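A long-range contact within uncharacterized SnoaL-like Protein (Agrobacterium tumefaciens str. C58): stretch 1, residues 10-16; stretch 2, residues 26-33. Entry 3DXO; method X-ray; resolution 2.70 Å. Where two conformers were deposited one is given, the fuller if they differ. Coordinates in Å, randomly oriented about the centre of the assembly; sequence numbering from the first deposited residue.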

# COMPACT_ATOMS: atom_id res chain seq x y z
N GLN B 10 6.15 -3.69 14.24
CA GLN B 10 7.32 -3.77 15.13
C GLN B 10 8.28 -4.85 14.77
O GLN B 10 9.46 -4.62 14.82
CB GLN B 10 6.91 -3.97 16.58
CG GLN B 10 6.24 -2.76 17.16
CD GLN B 10 5.56 -3.05 18.44
OE1 GLN B 10 5.20 -4.19 18.72
NE2 GLN B 10 5.35 -2.03 19.25
N THR B 11 7.78 -6.04 14.44
CA THR B 11 8.61 -7.19 14.03
C THR B 11 9.34 -6.84 12.73
O THR B 11 10.52 -7.16 12.56
CB THR B 11 7.74 -8.45 13.79
OG1 THR B 11 7.15 -8.86 15.02
CG2 THR B 11 8.57 -9.58 13.23
N TYR B 12 8.63 -6.19 11.82
CA TYR B 12 9.22 -5.78 10.55
C TYR B 12 10.39 -4.80 10.80
O TYR B 12 11.51 -5.04 10.35
CB TYR B 12 8.15 -5.19 9.63
CG TYR B 12 8.68 -4.59 8.36
CD1 TYR B 12 9.11 -3.28 8.33
CD2 TYR B 12 8.78 -5.33 7.18
CE1 TYR B 12 9.62 -2.72 7.19
CE2 TYR B 12 9.28 -4.78 6.03
CZ TYR B 12 9.69 -3.46 6.04
OH TYR B 12 10.20 -2.85 4.91
N LEU B 13 10.13 -3.71 11.54
CA LEU B 13 11.15 -2.70 11.80
C LEU B 13 12.32 -3.24 12.64
O LEU B 13 13.46 -2.80 12.47
CB LEU B 13 10.54 -1.46 12.47
CG LEU B 13 9.65 -0.55 11.58
CD1 LEU B 13 9.02 0.61 12.40
CD2 LEU B 13 10.40 -0.01 10.36
N ALA B 14 12.05 -4.19 13.53
CA ALA B 14 13.08 -4.82 14.37
C ALA B 14 14.17 -5.45 13.49
O ALA B 14 15.37 -5.37 13.81
CB ALA B 14 12.48 -5.85 15.27
N ALA B 15 13.74 -6.08 12.40
CA ALA B 15 14.66 -6.69 11.47
C ALA B 15 15.49 -5.60 10.81
O ALA B 15 16.67 -5.78 10.68
CB ALA B 15 13.92 -7.52 10.43
N TRP B 16 14.89 -4.49 10.40
CA TRP B 16 15.67 -3.42 9.75
C TRP B 16 16.62 -2.71 10.70
O TRP B 16 17.61 -2.15 10.28
CB TRP B 16 14.77 -2.38 9.08
CG TRP B 16 14.24 -2.82 7.76
CD1 TRP B 16 13.10 -3.52 7.54
CD2 TRP B 16 14.84 -2.61 6.48
NE1 TRP B 16 12.94 -3.75 6.19
CE2 TRP B 16 13.99 -3.20 5.52
CE3 TRP B 16 15.98 -1.92 6.04
CZ2 TRP B 16 14.26 -3.16 4.16
CZ3 TRP B 16 16.25 -1.88 4.69
CH2 TRP B 16 15.41 -2.50 3.76
N HIS B 26 18.28 -14.72 11.47
CA HIS B 26 17.39 -15.40 12.42
C HIS B 26 16.03 -14.72 12.47
O HIS B 26 15.00 -15.34 12.45
CB HIS B 26 18.04 -15.47 13.83
CG HIS B 26 17.07 -15.69 14.96
ND1 HIS B 26 16.51 -16.92 15.25
CD2 HIS B 26 16.57 -14.82 15.88
CE1 HIS B 26 15.69 -16.80 16.27
NE2 HIS B 26 15.71 -15.54 16.68
N LEU B 27 16.03 -13.40 12.55
CA LEU B 27 14.78 -12.65 12.63
C LEU B 27 13.94 -12.77 11.34
O LEU B 27 12.74 -13.02 11.42
CB LEU B 27 15.03 -11.15 12.92
CG LEU B 27 15.64 -10.71 14.26
CD1 LEU B 27 15.90 -9.19 14.33
CD2 LEU B 27 14.77 -11.17 15.41
N VAL B 28 14.57 -12.59 10.18
CA VAL B 28 13.93 -12.75 8.86
C VAL B 28 13.47 -14.22 8.72
O VAL B 28 12.35 -14.49 8.28
CB VAL B 28 14.87 -12.37 7.70
CG1 VAL B 28 14.30 -12.81 6.34
CG2 VAL B 28 15.19 -10.89 7.72
N GLY B 29 14.33 -15.16 9.12
CA GLY B 29 13.94 -16.57 9.13
C GLY B 29 12.61 -16.75 9.85
O GLY B 29 11.72 -17.38 9.32
N GLN B 30 12.44 -16.14 11.02
CA GLN B 30 11.22 -16.33 11.81
C GLN B 30 10.00 -15.61 11.22
O GLN B 30 8.95 -16.23 10.98
CB GLN B 30 11.43 -15.87 13.26
CG GLN B 30 12.57 -16.57 14.04
CD GLN B 30 12.32 -18.05 14.34
OE1 GLN B 30 13.26 -18.85 14.28
NE2 GLN B 30 11.08 -18.42 14.66
N ALA B 31 10.15 -14.32 10.95
CA ALA B 31 9.03 -13.49 10.47
C ALA B 31 8.67 -13.66 8.99
O ALA B 31 7.50 -13.60 8.62
CB ALA B 31 9.32 -12.01 10.76
N TRP B 32 9.66 -13.82 8.13
CA TRP B 32 9.39 -13.92 6.68
C TRP B 32 9.14 -15.32 6.14
O TRP B 32 9.70 -16.28 6.65
CB TRP B 32 10.56 -13.33 5.90
CG TRP B 32 10.49 -11.87 5.59
CD1 TRP B 32 10.26 -11.32 4.37
CD2 TRP B 32 10.69 -10.79 6.49
NE1 TRP B 32 10.32 -9.95 4.44
CE2 TRP B 32 10.58 -9.59 5.73
CE3 TRP B 32 10.96 -10.69 7.85
CZ2 TRP B 32 10.70 -8.34 6.29
CZ3 TRP B 32 11.11 -9.43 8.40
CH2 TRP B 32 10.97 -8.28 7.63
N ALA B 33 8.32 -15.42 5.10
CA ALA B 33 8.03 -16.69 4.42
C ALA B 33 9.15 -17.07 3.45
O ALA B 33 9.96 -16.23 3.05
CB ALA B 33 6.72 -16.61 3.69

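Two helices that run nearly antiparallel need no hydrogen bond between them to pack in register; small residues and suitable rotamers can bring apolar atoms together. The contact between residues 10-16 and 26-33 of this SnoaL-like protein is a compact example. The axes approach to 9.6 Å, with 155° between their N-to-C directions, so that the start of one stretch lies near the end of the other. Thr 11 pairs with Ala 31, Thr 11 CA to Ala 31 CA 7.2 Å, and one helical turn later Ala 15 pairs with Leu 27, Ala 15 CA to Leu 27 CA 6.1 Å. Backbone hydrogen bonds run within each helix, as from Ala 14 N to Gln 10 O (2.9 Å) and from Ala 31 N to Leu 27 O (2.9 Å), though those from Ala 15 N and Trp 16 N are weak. No hydrogen bond joins the stretches; they meet through van der Waals contact, which buries a modest 285 Å² in all.

The alanines show what a short side chain permits. Ala 31 directs its CA-to-CB bond toward the first helix, and Ala 31 CB meets Thr 11 CG2 at 3.5 Å. Thr 11, whose own CB points sideways, adopts the m rotamer, which brings its methyl to this meeting, while OG1 is hydrogen-bonded elsewhere in the structure. Ala 15 also points toward its partner helix, and having no chi angle to adjust, it presents a fixed methyl against which Trp 32 packs.

Leu 27 has chi1 m and chi2 t, a combination that leucine commonly takes in helices. Its CB already points toward the first helix, and the extended chi2 carries CD1 onto the backbone there: Leu 27 CD1 lies 4.0 Å from Ala 15 CA and 3.9 Å from Ala 14 O. The leucine methyl packs against main chain.

Trp 32 illustrates a different solution. It is the first residue to leave helical phi/psi after the second helix, although Trp 32 N still bonds to Val 28 O at 2.8 Å. Its CB points sideways, yet with chi1 at -90° and chi2 at -108° the indole reaches back to the first helix, where it has the largest covered area of any residue in the contact, 68 Å². Trp 32 CZ3 comes within 4.0 Å of Ala 15 CB, and Trp 32 CZ2 within 3.7 Å of Tyr 12 CD2.

Tyr 12 supplies the first helix's aromatic partner to this indole. It too starts sideways, and its t rotamer, with chi2 at -86°, brings the CD2 side of the ring up to the second stretch. Its ring and the six-membered ring of Trp 32 lie oblique, centroids 5.7 Å apart and planes inclined by 31°, so the pairing is best read as apolar packing of ring carbons. Tyr 12 OH is hydrogen-bonded elsewhere in the structure, and the contact with Trp 32 is made by ring carbon.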